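Local atomic coordinates of methylmalonyl-CoA carboxyltransferase 12S subunit (Propionibacterium freudenreichii, PDB entry 1ON3), a protein that transfers the carboxyl group of methylmalonyl-CoA to the biotin of the 1.3S subunit, forming propanoyl-CoA, as the hexameric core of the transcarboxylase complex. Residues Met194-Met200 with Gly222-His227; Leu306-Ala310 with Lys349-Phe353; Pro96-Gln102 with Thr131-Tyr137; Leu50-Leu54 with Glu245-Lys249; Asp343-Ser347 with Gln378-Ile384. One frame throughout, in Å; residues are numbered along the deposited sequence.

Contact 1: Met194-Met200 with Gly222-His227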
# COMPACT_ATOMS: atom_id res chain seq x y z
N MET E 194 3.34 34.76 21.74
CA MET E 194 4.13 35.23 22.87
C MET E 194 3.51 36.47 23.50
O MET E 194 3.21 37.44 22.80
CB MET E 194 5.54 35.54 22.36
CG MET E 194 6.61 35.53 23.38
SD MET E 194 8.25 35.61 22.62
CE MET E 194 9.15 36.18 24.08
N THR E 195 3.31 36.47 24.82
CA THR E 195 2.72 37.63 25.49
C THR E 195 3.81 38.66 25.79
O THR E 195 5.00 38.35 25.72
CB THR E 195 2.06 37.27 26.82
OG1 THR E 195 3.08 36.98 27.79
CG2 THR E 195 1.13 36.07 26.66
N LYS E 196 3.40 39.88 26.14
CA LYS E 196 4.37 40.92 26.44
C LYS E 196 5.03 40.75 27.81
O LYS E 196 5.91 41.52 28.19
CB LYS E 196 3.73 42.31 26.28
CG LYS E 196 3.53 42.65 24.81
CD LYS E 196 3.02 44.05 24.57
CE LYS E 196 3.04 44.33 23.06
NZ LYS E 196 2.56 45.70 22.72
N LYS E 197 4.61 39.72 28.54
CA LYS E 197 5.21 39.46 29.84
C LYS E 197 6.24 38.34 29.70
O LYS E 197 7.00 38.05 30.61
CB LYS E 197 4.13 39.04 30.85
CG LYS E 197 3.19 40.16 31.26
CD LYS E 197 3.94 41.28 31.97
CE LYS E 197 2.97 42.30 32.56
NZ LYS E 197 2.04 42.84 31.51
N ALA E 198 6.26 37.71 28.53
CA ALA E 198 7.17 36.60 28.28
C ALA E 198 8.54 36.99 27.75
O ALA E 198 8.74 38.09 27.25
CB ALA E 198 6.52 35.59 27.31
N HIS E 199 9.49 36.07 27.90
CA HIS E 199 10.85 36.24 27.39
C HIS E 199 11.35 34.88 26.94
O HIS E 199 11.03 33.85 27.55
CB HIS E 199 11.77 36.86 28.45
CG HIS E 199 11.37 38.24 28.86
ND1 HIS E 199 10.47 38.49 29.87
CD2 HIS E 199 11.67 39.45 28.32
CE1 HIS E 199 10.23 39.79 29.94
NE2 HIS E 199 10.95 40.39 29.00
N MET E 200 12.11 34.87 25.86
CA MET E 200 12.63 33.63 25.31
C MET E 200 14.02 33.89 24.74
O MET E 200 14.26 34.92 24.12
CB MET E 200 11.67 33.16 24.20
CG MET E 200 12.08 31.91 23.46
SD MET E 200 10.65 31.23 22.54
CE MET E 200 10.54 32.36 21.13
N GLY E 222 15.14 39.21 24.29
CA GLY E 222 14.16 38.21 23.90
C GLY E 222 12.71 38.48 24.23
O GLY E 222 11.95 37.54 24.50
N GLY E 223 12.33 39.76 24.23
CA GLY E 223 10.94 40.10 24.49
C GLY E 223 10.12 39.79 23.24
O GLY E 223 10.69 39.60 22.16
N ALA E 224 8.80 39.74 23.36
CA ALA E 224 7.94 39.42 22.22
C ALA E 224 8.20 40.29 20.99
O ALA E 224 8.25 39.79 19.86
CB ALA E 224 6.48 39.53 22.63
N GLU E 225 8.37 41.59 21.19
CA GLU E 225 8.61 42.46 20.05
C GLU E 225 9.94 42.20 19.36
O GLU E 225 10.05 42.29 18.14
CB GLU E 225 8.47 43.93 20.48
CG GLU E 225 7.00 44.32 20.61
CD GLU E 225 6.80 45.70 21.18
OE1 GLU E 225 7.43 46.66 20.69
OE2 GLU E 225 5.99 45.83 22.13
N ALA E 226 10.97 41.88 20.14
CA ALA E 226 12.26 41.58 19.54
C ALA E 226 12.13 40.31 18.69
O ALA E 226 12.56 40.27 17.55
CB ALA E 226 13.33 41.39 20.64
N HIS E 227 11.50 39.26 19.24
CA HIS E 227 11.36 38.03 18.46
C HIS E 227 10.52 38.22 17.20
O HIS E 227 10.79 37.61 16.16
CB HIS E 227 10.76 36.90 19.31
CG HIS E 227 11.73 36.30 20.28
ND1 HIS E 227 12.87 35.64 19.88
CD2 HIS E 227 11.77 36.33 21.64
CE1 HIS E 227 13.57 35.29 20.94
NE2 HIS E 227 12.92 35.69 22.02
O HOH W 1 7.66 40.12 25.91
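The backbones are closest at His199 and Gly223, whose CA atoms are 4.8 Å apart; next to them the amide of Met200 donates to the carbonyl O of Gly222 (3.0 Å, 156° at the hydrogen). The same oxygen is approached by the CA of His199. Ahead of this pairing, a type I turn from Thr195 to Ala198 brings the chain round beside the first turn of helix 224-231, with Gly223 at its N-cap.

His227 carries much of the contact. Its NE2 donates to Met200 O at 2.6 Å; the oxygen lies in the ring plane, while the donor stands 44° out of the carbonyl plane. Met200, bent at its last torsion (chi3 76°), turns its methyl CE back over one face of this imidazole, almost on the ring normal and 4.0 Å from the centroid. Met194 instead runs out extended and crosses the His227 side chain at about a right angle, its CE 3.6 Å from His227 CD2. This is the crotonase-type fold of the carboxyltransferases, and the contact ties the end of sheet strand 191-195 and the short strand 199-201 to a following helix. Asn233 holds His227 ND1, so both ring nitrogens are engaged; a leucine here would probably leave Met200 O without its donor and the Met200 methyl without a flat ring to cover.

Water 1 joins Ala198 O to Ala224 N, 2.8 Å from the latter, and also reaches Thr195 O. On the solvent side, Lys196 NZ makes a long salt bridge of 3.5 Å with Glu225 OE2, and a second with Glu239.

Contact 2: Leu306-Ala310 with Lys349-Phe353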
# COMPACT_ATOMS: atom_id res chain seq x y z
N LEU E 306 -6.64 36.70 9.80
CA LEU E 306 -5.75 36.65 10.95
C LEU E 306 -4.35 36.68 10.37
O LEU E 306 -3.91 35.69 9.77
CB LEU E 306 -5.97 35.36 11.74
CG LEU E 306 -4.95 35.13 12.86
CD1 LEU E 306 -5.12 36.20 13.93
CD2 LEU E 306 -5.12 33.74 13.45
N GLU E 307 -3.65 37.80 10.51
CA GLU E 307 -2.32 37.91 9.94
C GLU E 307 -1.28 37.16 10.78
O GLU E 307 -1.26 37.29 12.00
CB GLU E 307 -1.93 39.39 9.81
CG GLU E 307 -0.94 39.65 8.69
CD GLU E 307 -0.58 41.11 8.50
OE1 GLU E 307 -1.39 42.00 8.88
OE2 GLU E 307 0.51 41.38 7.95
N VAL E 308 -0.43 36.38 10.10
CA VAL E 308 0.63 35.62 10.74
C VAL E 308 1.94 36.41 10.55
O VAL E 308 2.20 36.93 9.46
CB VAL E 308 0.76 34.22 10.08
CG1 VAL E 308 1.92 33.43 10.71
CG2 VAL E 308 -0.56 33.46 10.27
N LYS E 309 2.74 36.51 11.62
CA LYS E 309 4.00 37.27 11.59
C LYS E 309 3.75 38.68 11.05
O LYS E 309 4.51 39.20 10.23
CB LYS E 309 5.06 36.54 10.74
CG LYS E 309 5.76 35.45 11.55
CD LYS E 309 6.81 34.65 10.80
CE LYS E 309 7.50 33.69 11.79
NZ LYS E 309 8.50 32.77 11.19
N ALA E 310 2.68 39.31 11.54
CA ALA E 310 2.29 40.65 11.09
C ALA E 310 3.36 41.72 11.27
O ALA E 310 3.39 42.69 10.52
CB ALA E 310 1.03 41.09 11.80
N LYS E 349 9.48 33.80 5.82
CA LYS E 349 8.09 34.03 6.26
C LYS E 349 7.10 33.35 5.33
O LYS E 349 6.17 32.67 5.77
CB LYS E 349 7.81 35.54 6.29
CG LYS E 349 6.39 35.91 6.71
CD LYS E 349 6.22 37.43 6.76
CE LYS E 349 4.82 37.86 7.18
NZ LYS E 349 4.73 39.36 7.37
N ALA E 350 7.31 33.52 4.03
CA ALA E 350 6.43 32.92 3.04
C ALA E 350 6.53 31.40 3.00
O ALA E 350 5.52 30.69 3.06
CB ALA E 350 6.73 33.51 1.65
N ALA E 351 7.76 30.90 2.90
CA ALA E 351 8.00 29.46 2.81
C ALA E 351 7.43 28.66 3.98
O ALA E 351 6.81 27.61 3.77
CB ALA E 351 9.51 29.19 2.66
N GLU E 352 7.63 29.15 5.20
CA GLU E 352 7.13 28.45 6.38
C GLU E 352 5.61 28.37 6.32
O GLU E 352 5.02 27.31 6.56
CB GLU E 352 7.54 29.18 7.67
CG GLU E 352 7.11 28.43 8.97
CD GLU E 352 7.30 29.25 10.24
OE1 GLU E 352 6.90 30.44 10.27
OE2 GLU E 352 7.84 28.72 11.23
N PHE E 353 4.97 29.49 5.98
CA PHE E 353 3.50 29.54 5.89
C PHE E 353 3.01 28.57 4.82
O PHE E 353 2.06 27.82 5.05
CB PHE E 353 3.05 30.97 5.56
CG PHE E 353 1.56 31.18 5.64
CD1 PHE E 353 0.90 31.13 6.87
CD2 PHE E 353 0.82 31.48 4.49
CE1 PHE E 353 -0.48 31.39 6.96
CE2 PHE E 353 -0.57 31.73 4.57
CZ PHE E 353 -1.21 31.69 5.81
O HOH W 2 2.00 38.95 7.61
O HOH W 3 9.25 30.63 12.68
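Strand 305-308 and the residues that follow it pass beside helix 344-359 at a distance that leaves the meeting to side chains: the CA atoms of Lys309 and Lys349 are 7.5 Å apart, and those of Val308 and Phe353 farther still. Two lysines reach across in opposite senses. Lys349, fully extended with CG anti to the backbone N (chi1 179°), lays its CE beside Lys309 CB and brings NZ to Lys309 O at 2.9 Å, from 43° above the carbonyl plane. The same ammonium gives a bond to water 2, which lies within hydrogen-bonding reach of Val308 O and Glu307 OE2. Tyr312 O and Leu316 O also gather round NZ, so a buried charge is surrounded mainly by carbonyl oxygens and shares its protons among them; Glu307, whose OE1 pairs with Arg293, would be expected to ease its burial through the water.

Lys309 goes the other way, its extended chain crossing Glu352 at about a right angle and its NZ meeting Glu352 OE1 at 3.0 Å in a salt bridge, from above the carboxylate plane. Water 3 closes the second path, 2.7 Å from Lys309 NZ and bound to Glu352 OE2. Glu352 OE1 is also hydrogen-bonded to His235 NE2, and Lys309 NZ to Gly232 O.

Beside these polar groups the contact is apolar: Val308 CG2 sits 3.9 Å from Phe353 CE1, and Phe320 meets the same ring. In the C-terminal carboxyltransferase half, the arrangement is that of the outermost strand of the mixed sheet within this chain, 305-308, fastened to a helix that packs against that sheet, as in the crotonase-like fold.

Contact 3: Pro96-Gln102 with Thr131-Tyr137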
# COMPACT_ATOMS: atom_id res chain seq x y z
N PRO E 96 -12.13 18.28 20.14
CA PRO E 96 -11.21 17.63 21.08
C PRO E 96 -9.78 18.14 20.89
O PRO E 96 -9.31 18.29 19.76
CB PRO E 96 -11.32 16.15 20.70
CG PRO E 96 -12.72 16.05 20.10
CD PRO E 96 -12.77 17.29 19.26
N VAL E 97 -9.10 18.42 22.00
CA VAL E 97 -7.70 18.86 21.96
C VAL E 97 -6.97 18.29 23.17
O VAL E 97 -7.61 17.84 24.12
CB VAL E 97 -7.53 20.41 22.02
CG1 VAL E 97 -8.14 21.08 20.79
CG2 VAL E 97 -8.14 20.97 23.31
N HIS E 98 -5.64 18.30 23.10
CA HIS E 98 -4.79 17.88 24.21
C HIS E 98 -3.94 19.11 24.52
O HIS E 98 -3.57 19.86 23.61
CB HIS E 98 -3.91 16.69 23.82
CG HIS E 98 -4.66 15.40 23.76
ND1 HIS E 98 -5.46 15.05 22.68
CD2 HIS E 98 -4.81 14.42 24.67
CE1 HIS E 98 -6.06 13.90 22.95
NE2 HIS E 98 -5.69 13.50 24.15
N ALA E 99 -3.62 19.32 25.80
CA ALA E 99 -2.87 20.52 26.17
C ALA E 99 -1.98 20.32 27.39
O ALA E 99 -2.19 19.39 28.18
CB ALA E 99 -3.85 21.66 26.45
N ALA E 100 -0.97 21.18 27.51
CA ALA E 100 -0.05 21.16 28.64
C ALA E 100 0.10 22.61 29.10
O ALA E 100 0.04 23.54 28.29
CB ALA E 100 1.30 20.61 28.21
N SER E 101 0.30 22.80 30.40
CA SER E 101 0.42 24.16 30.91
C SER E 101 1.42 24.15 32.05
O SER E 101 1.17 23.54 33.09
CB SER E 101 -0.96 24.64 31.38
OG SER E 101 -0.98 26.02 31.69
N GLN E 102 2.56 24.79 31.85
CA GLN E 102 3.61 24.84 32.87
C GLN E 102 3.23 25.73 34.03
O GLN E 102 2.64 26.80 33.84
CB GLN E 102 4.94 25.30 32.26
CG GLN E 102 5.62 24.24 31.42
CD GLN E 102 6.95 24.69 30.85
OE1 GLN E 102 7.05 25.77 30.28
NE2 GLN E 102 7.97 23.84 30.98
N THR E 131 -5.63 14.74 17.41
CA THR E 131 -6.12 16.06 17.81
C THR E 131 -5.01 17.09 17.92
O THR E 131 -3.82 16.74 18.03
CB THR E 131 -6.83 16.06 19.19
OG1 THR E 131 -5.83 16.15 20.22
CG2 THR E 131 -7.66 14.78 19.39
N PRO E 132 -5.38 18.37 17.90
CA PRO E 132 -4.40 19.44 18.03
C PRO E 132 -3.75 19.36 19.42
O PRO E 132 -4.34 18.79 20.36
CB PRO E 132 -5.24 20.69 17.89
CG PRO E 132 -6.30 20.28 16.92
CD PRO E 132 -6.67 18.89 17.40
N PHE E 133 -2.56 19.93 19.54
CA PHE E 133 -1.82 19.97 20.81
C PHE E 133 -1.43 21.43 21.10
O PHE E 133 -0.79 22.08 20.27
CB PHE E 133 -0.54 19.14 20.74
CG PHE E 133 0.33 19.30 21.94
CD1 PHE E 133 1.58 19.90 21.84
CD2 PHE E 133 -0.11 18.88 23.18
CE1 PHE E 133 2.38 20.08 22.98
CE2 PHE E 133 0.68 19.06 24.32
CZ PHE E 133 1.92 19.66 24.21
N LEU E 134 -1.81 21.92 22.28
CA LEU E 134 -1.51 23.30 22.69
C LEU E 134 -0.69 23.25 23.98
O LEU E 134 -0.95 22.44 24.86
CB LEU E 134 -2.80 24.10 22.89
CG LEU E 134 -3.64 24.25 21.60
CD1 LEU E 134 -4.77 23.23 21.62
CD2 LEU E 134 -4.20 25.65 21.47
N PHE E 135 0.30 24.13 24.08
CA PHE E 135 1.21 24.14 25.23
C PHE E 135 1.53 25.56 25.72
O PHE E 135 2.04 26.37 24.96
CB PHE E 135 2.49 23.42 24.79
CG PHE E 135 3.45 23.06 25.90
CD1 PHE E 135 4.45 22.14 25.66
CD2 PHE E 135 3.38 23.67 27.15
CE1 PHE E 135 5.39 21.82 26.65
CE2 PHE E 135 4.32 23.36 28.15
CZ PHE E 135 5.33 22.43 27.90
N PHE E 136 1.21 25.84 26.98
CA PHE E 136 1.53 27.14 27.60
C PHE E 136 2.88 26.95 28.31
O PHE E 136 3.00 26.15 29.24
CB PHE E 136 0.49 27.55 28.66
CG PHE E 136 -0.84 28.01 28.10
CD1 PHE E 136 -1.87 27.10 27.91
CD2 PHE E 136 -1.07 29.35 27.84
CE1 PHE E 136 -3.13 27.53 27.47
CE2 PHE E 136 -2.32 29.80 27.40
CZ PHE E 136 -3.36 28.88 27.22
N TYR E 137 3.89 27.68 27.83
CA TYR E 137 5.25 27.63 28.37
C TYR E 137 5.46 28.78 29.37
O TYR E 137 5.10 29.91 29.11
CB TYR E 137 6.25 27.79 27.23
CG TYR E 137 6.25 26.66 26.23
CD1 TYR E 137 7.20 25.65 26.31
CD2 TYR E 137 5.34 26.63 25.18
CE1 TYR E 137 7.26 24.63 25.35
CE2 TYR E 137 5.38 25.62 24.21
CZ TYR E 137 6.34 24.63 24.30
OH TYR E 137 6.39 23.64 23.34
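Strands 95-102 and 133-139 are the two parallel strands of a beta-alpha-beta unit whose crossover is helix 113-129, in the sheet of the N-terminal carboxyltransferase half. At the start of the pairing, His98 meets Thr131, which lies just ahead of strand 133-139: ND1 and OG1 lie 2.7 Å apart, a nearly straight hydrogen bond (167°) that reaches the imidazole at its edge. With chi1 of 83°, Thr131 tucks OG1 between its own backbone N and carbonyl carbon, which turns the hydroxyl to His98.

The strands run 5° from parallel. His98 and Ala100 each bond to the neighbouring strand through both N and O, and Gln102 N closes the run on Phe136 O at 3.0 Å, almost perfectly straight.

On the face with His98, Phe133 and Ala100, the Phe135 ring is sandwiched: Ala100 CB comes over one face as a CH-pi contact, 4.0 Å from the centroid, and Tyr137 lies over the opposite face, offset toward the rim. Gln102 CG meets its edge, 3.6 Å from Phe135 CE2. The amide is turned 80° from that ring, with OE1 bonded to Asp138 N and NE2 to Gln115. On the other face of the sheet, with Ala99 and Leu134, Val97 CB touches Leu134 CD1 at 4.0 Å.

The small side chain of Ala100 lets the Phe135 ring lie close to the neighbouring strand, while the polar ends of His98 and Gln102 find partners within a largely buried surface.

Contact 4: Leu50-Leu54 with Glu245-Lys249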
# COMPACT_ATOMS: atom_id res chain seq x y z
N LEU E 50 -5.60 27.07 31.28
CA LEU E 50 -6.31 25.96 30.67
C LEU E 50 -7.81 26.16 30.82
O LEU E 50 -8.59 25.90 29.90
CB LEU E 50 -5.90 24.63 31.31
CG LEU E 50 -4.52 24.14 30.90
CD1 LEU E 50 -4.12 22.93 31.75
CD2 LEU E 50 -4.54 23.79 29.41
N ASN E 51 -8.23 26.67 31.98
CA ASN E 51 -9.64 26.89 32.22
C ASN E 51 -10.21 27.96 31.29
O ASN E 51 -11.36 27.87 30.88
CB ASN E 51 -9.89 27.30 33.68
CG ASN E 51 -11.36 27.30 34.03
OD1 ASN E 51 -12.03 26.26 33.94
ND2 ASN E 51 -11.88 28.45 34.42
N ASN E 52 -9.39 28.95 30.96
CA ASN E 52 -9.79 30.03 30.07
C ASN E 52 -9.79 29.60 28.60
O ASN E 52 -10.64 30.03 27.81
CB ASN E 52 -8.86 31.23 30.24
CG ASN E 52 -9.12 31.98 31.54
OD1 ASN E 52 -8.29 32.77 32.00
ND2 ASN E 52 -10.27 31.74 32.12
N LEU E 53 -8.84 28.75 28.24
CA LEU E 53 -8.73 28.29 26.86
C LEU E 53 -9.76 27.22 26.47
O LEU E 53 -10.35 27.28 25.39
CB LEU E 53 -7.33 27.72 26.62
CG LEU E 53 -7.10 27.09 25.23
CD1 LEU E 53 -6.89 28.20 24.18
CD2 LEU E 53 -5.88 26.19 25.27
N LEU E 54 -9.95 26.25 27.36
CA LEU E 54 -10.86 25.14 27.09
C LEU E 54 -12.33 25.41 27.42
O LEU E 54 -12.65 26.28 28.23
CB LEU E 54 -10.39 23.90 27.87
CG LEU E 54 -8.91 23.51 27.68
CD1 LEU E 54 -8.52 22.42 28.67
CD2 LEU E 54 -8.68 23.05 26.24
N GLU E 245 -5.00 33.75 24.66
CA GLU E 245 -6.03 32.72 24.62
C GLU E 245 -7.01 33.00 23.48
O GLU E 245 -7.43 32.07 22.78
CB GLU E 245 -6.73 32.65 25.98
CG GLU E 245 -5.83 31.99 27.04
CD GLU E 245 -5.97 32.55 28.46
OE1 GLU E 245 -5.11 32.21 29.30
OE2 GLU E 245 -6.92 33.32 28.73
N LEU E 246 -7.35 34.27 23.27
CA LEU E 246 -8.25 34.61 22.17
C LEU E 246 -7.55 34.34 20.84
O LEU E 246 -8.15 33.82 19.90
CB LEU E 246 -8.67 36.09 22.23
CG LEU E 246 -9.71 36.47 23.30
CD1 LEU E 246 -9.97 37.98 23.28
CD2 LEU E 246 -11.02 35.71 23.01
N ILE E 247 -6.27 34.68 20.75
CA ILE E 247 -5.53 34.44 19.51
C ILE E 247 -5.43 32.94 19.24
O ILE E 247 -5.64 32.48 18.11
CB ILE E 247 -4.10 35.06 19.56
CG1 ILE E 247 -4.21 36.59 19.55
CG2 ILE E 247 -3.28 34.58 18.36
CD1 ILE E 247 -2.89 37.30 19.91
N ALA E 248 -5.14 32.16 20.28
CA ALA E 248 -5.03 30.71 20.12
C ALA E 248 -6.32 30.10 19.56
O ALA E 248 -6.27 29.22 18.71
CB ALA E 248 -4.69 30.03 21.46
N LYS E 249 -7.46 30.57 20.05
CA LYS E 249 -8.76 30.06 19.59
C LYS E 249 -9.03 30.49 18.15
O LYS E 249 -9.50 29.69 17.34
CB LYS E 249 -9.90 30.56 20.49
CG LYS E 249 -9.80 30.10 21.94
CD LYS E 249 -11.00 30.59 22.76
CE LYS E 249 -10.84 30.20 24.22
NZ LYS E 249 -11.96 30.69 25.09
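Leu53 reaches Ala248 and Lys249 where the packing is tight. With CG anti to its backbone N (chi1 176°), its side chain points CD1 at the neighbouring helix, 3.9 Å from Ala248 CB and 4.1 Å from Lys249 CG; the aliphatic part of the lysine slides past it in the opposite direction. The CA atoms of Leu53 and Glu245 are 5.7 Å apart, the nearest pair across the contact. Leu53 also rests on Ile92 and Phe136, so this side of the contact lies against the sheet.

Helices 46-53 and 241-253 meet over the sheet of the N-terminal half, a layer of the crotonase-type fold in which Leu50 and Leu54 go down to strands 85-92 and 95-102 while Leu53 leans across to the second helix.

The other side is polar; Asn52 and Lys249 are partly exposed there, though Glu245 is buried. Lys249, extended to its end, comes up to the C-terminal turn of helix 46-53: its NZ donates to Asn52 O at 3.1 Å, in the carbonyl plane and at 158° to the C=O, and CE passes 3.2 Å from Leu53 O. A positive group set at the end of a helix, where backbone carbonyls point outward, would probably be favoured by the helix dipole. Glu245, bent at chi2 (145°), brings its carboxylate against Asn52, OE2 lying 3.2 Å from Asn52 CB, while OE1 has a weak hydrogen bond with Gln44.

Contact 5: Asp343-Ser347 with Gln378-Ile384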
# COMPACT_ATOMS: atom_id res chain seq x y z
N ASP E 343 12.76 39.57 0.08
CA ASP E 343 14.12 39.58 0.62
C ASP E 343 14.33 38.29 1.43
O ASP E 343 13.46 37.42 1.43
CB ASP E 343 14.36 40.84 1.49
CG ASP E 343 13.55 40.86 2.79
OD1 ASP E 343 12.51 40.19 2.90
OD2 ASP E 343 13.96 41.61 3.71
N ILE E 344 15.48 38.16 2.07
CA ILE E 344 15.76 36.96 2.86
C ILE E 344 14.67 36.67 3.90
O ILE E 344 14.14 35.55 3.97
CB ILE E 344 17.12 37.09 3.59
CG1 ILE E 344 18.25 37.08 2.57
CG2 ILE E 344 17.30 35.97 4.61
CD1 ILE E 344 19.64 37.48 3.14
N ASN E 345 14.34 37.66 4.72
CA ASN E 345 13.34 37.46 5.76
C ASN E 345 11.94 37.14 5.24
O ASN E 345 11.27 36.27 5.80
CB ASN E 345 13.30 38.66 6.70
CG ASN E 345 14.58 38.81 7.52
OD1 ASN E 345 15.48 37.96 7.44
ND2 ASN E 345 14.68 39.87 8.30
N ALA E 346 11.50 37.82 4.19
CA ALA E 346 10.18 37.55 3.63
C ALA E 346 10.14 36.15 3.00
O ALA E 346 9.11 35.48 3.04
CB ALA E 346 9.81 38.61 2.60
N SER E 347 11.25 35.71 2.43
CA SER E 347 11.30 34.36 1.83
C SER E 347 11.03 33.29 2.90
O SER E 347 10.29 32.32 2.64
CB SER E 347 12.68 34.11 1.19
OG SER E 347 12.88 34.99 0.09
N GLN E 378 24.44 42.95 1.48
CA GLN E 378 24.05 42.09 2.60
C GLN E 378 22.99 41.05 2.25
O GLN E 378 22.92 40.00 2.88
CB GLN E 378 23.58 42.93 3.79
CG GLN E 378 24.71 43.68 4.54
CD GLN E 378 25.96 42.82 4.77
OE1 GLN E 378 25.87 41.67 5.19
NE2 GLN E 378 27.13 43.40 4.51
N GLN E 379 22.17 41.33 1.25
CA GLN E 379 21.16 40.36 0.84
C GLN E 379 21.88 39.17 0.20
O GLN E 379 21.52 38.01 0.41
CB GLN E 379 20.18 40.99 -0.14
CG GLN E 379 19.07 41.83 0.54
CD GLN E 379 18.17 40.97 1.43
OE1 GLN E 379 17.61 39.98 0.98
NE2 GLN E 379 18.03 41.36 2.69
N GLU E 380 22.92 39.47 -0.58
CA GLU E 380 23.70 38.43 -1.24
C GLU E 380 24.52 37.69 -0.19
O GLU E 380 24.53 36.46 -0.15
CB GLU E 380 24.66 39.04 -2.27
CG GLU E 380 24.00 39.85 -3.36
CD GLU E 380 23.03 39.04 -4.20
OE1 GLU E 380 23.31 37.85 -4.49
OE2 GLU E 380 21.98 39.60 -4.59
N TYR E 381 25.21 38.46 0.65
CA TYR E 381 26.04 37.90 1.71
C TYR E 381 25.23 37.13 2.74
O TYR E 381 25.77 36.27 3.45
CB TYR E 381 26.82 39.01 2.42
CG TYR E 381 28.04 39.47 1.66
CD1 TYR E 381 28.35 38.96 0.39
CD2 TYR E 381 28.91 40.41 2.21
CE1 TYR E 381 29.50 39.36 -0.30
CE2 TYR E 381 30.07 40.82 1.53
CZ TYR E 381 30.35 40.29 0.28
OH TYR E 381 31.49 40.69 -0.39
N GLY E 382 23.94 37.46 2.84
CA GLY E 382 23.08 36.79 3.80
C GLY E 382 22.48 35.52 3.23
O GLY E 382 21.74 34.82 3.93
N GLY E 383 22.80 35.21 1.98
CA GLY E 383 22.30 34.01 1.33
C GLY E 383 20.90 34.10 0.73
O GLY E 383 20.09 33.19 0.90
N ILE E 384 20.60 35.19 0.03
CA ILE E 384 19.28 35.29 -0.60
C ILE E 384 19.07 34.13 -1.58
O ILE E 384 17.94 33.72 -1.83
CB ILE E 384 19.11 36.65 -1.34
CG1 ILE E 384 17.73 36.71 -2.00
CG2 ILE E 384 20.23 36.83 -2.38
CD1 ILE E 384 16.57 36.54 -1.03
O HOH W 4 16.03 40.30 4.87
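The carboxamide of Gln379 is the flat group that meets the start of helix 344-359, and it touches through its oxygen. At its edge Ile344 N comes to OE1 in the carbonyl plane, on a lone pair, at 3.0 Å and 152° at the hydrogen. To one side of the amide plane lies Asp343 CB, 3.4 Å from Gln379 OE1; Ile344 CG1, equally near the oxygen, lies to the opposite side. A bend at chi2 (-64°) swings the group back toward that helix end. NE2 donates to water 4, which also bonds Asp343 OD2 and Asn345 N.

The Asp343 carboxylate caps its own helix: OD1 takes Ala346 N from 38° above its plane, and also has Asn315. Asp343 O receives two donors from Ser347, N and OG, from opposite faces of the carbonyl plane.

Beside this, Ile344 CD1 packs 3.5 Å from Gly382 C, directly against the backbone of a residue without a side chain, in the Schellman motif that ends helix 377-381. Ile384 CD1 lies 3.7 Å from Ile344 N. A valine in place of Gln379 would probably leave Ile344 N without its acceptor and water 4 with one anchor fewer.

Glu380, on the far side of this helix, bonds Ile202 N and Thr203 N of the second subunit. The first amides of helix 344-359 are thus met by side-chain oxygens and a water, which couples this helix start to a segment at the subunit interface.

Along the chain, contact 4 opens first and closes last in the N-terminal half, enclosing contacts 3 and 1 in that order; contacts 2 and 5 follow in the C-terminal half, with their segments alternating. Contacts 3 and 4 are neighbours, centres 10 Å apart, and touch where Leu50, Leu53 and Leu54 rest on strands 95-102 and 133-139. Contact 1 reaches the same sheet at strand 191-195, its centre 20 Å from that of contact 3. Contacts 2 and 5 share helix 344-359, their centres 17 Å apart. Contacts 3 and 5 lie on opposite sides of the chain's centre, their centres about 35 Å apart. Contacts 1, 2 and 5 touch a second subunit, linking both halves to hexamer assembly.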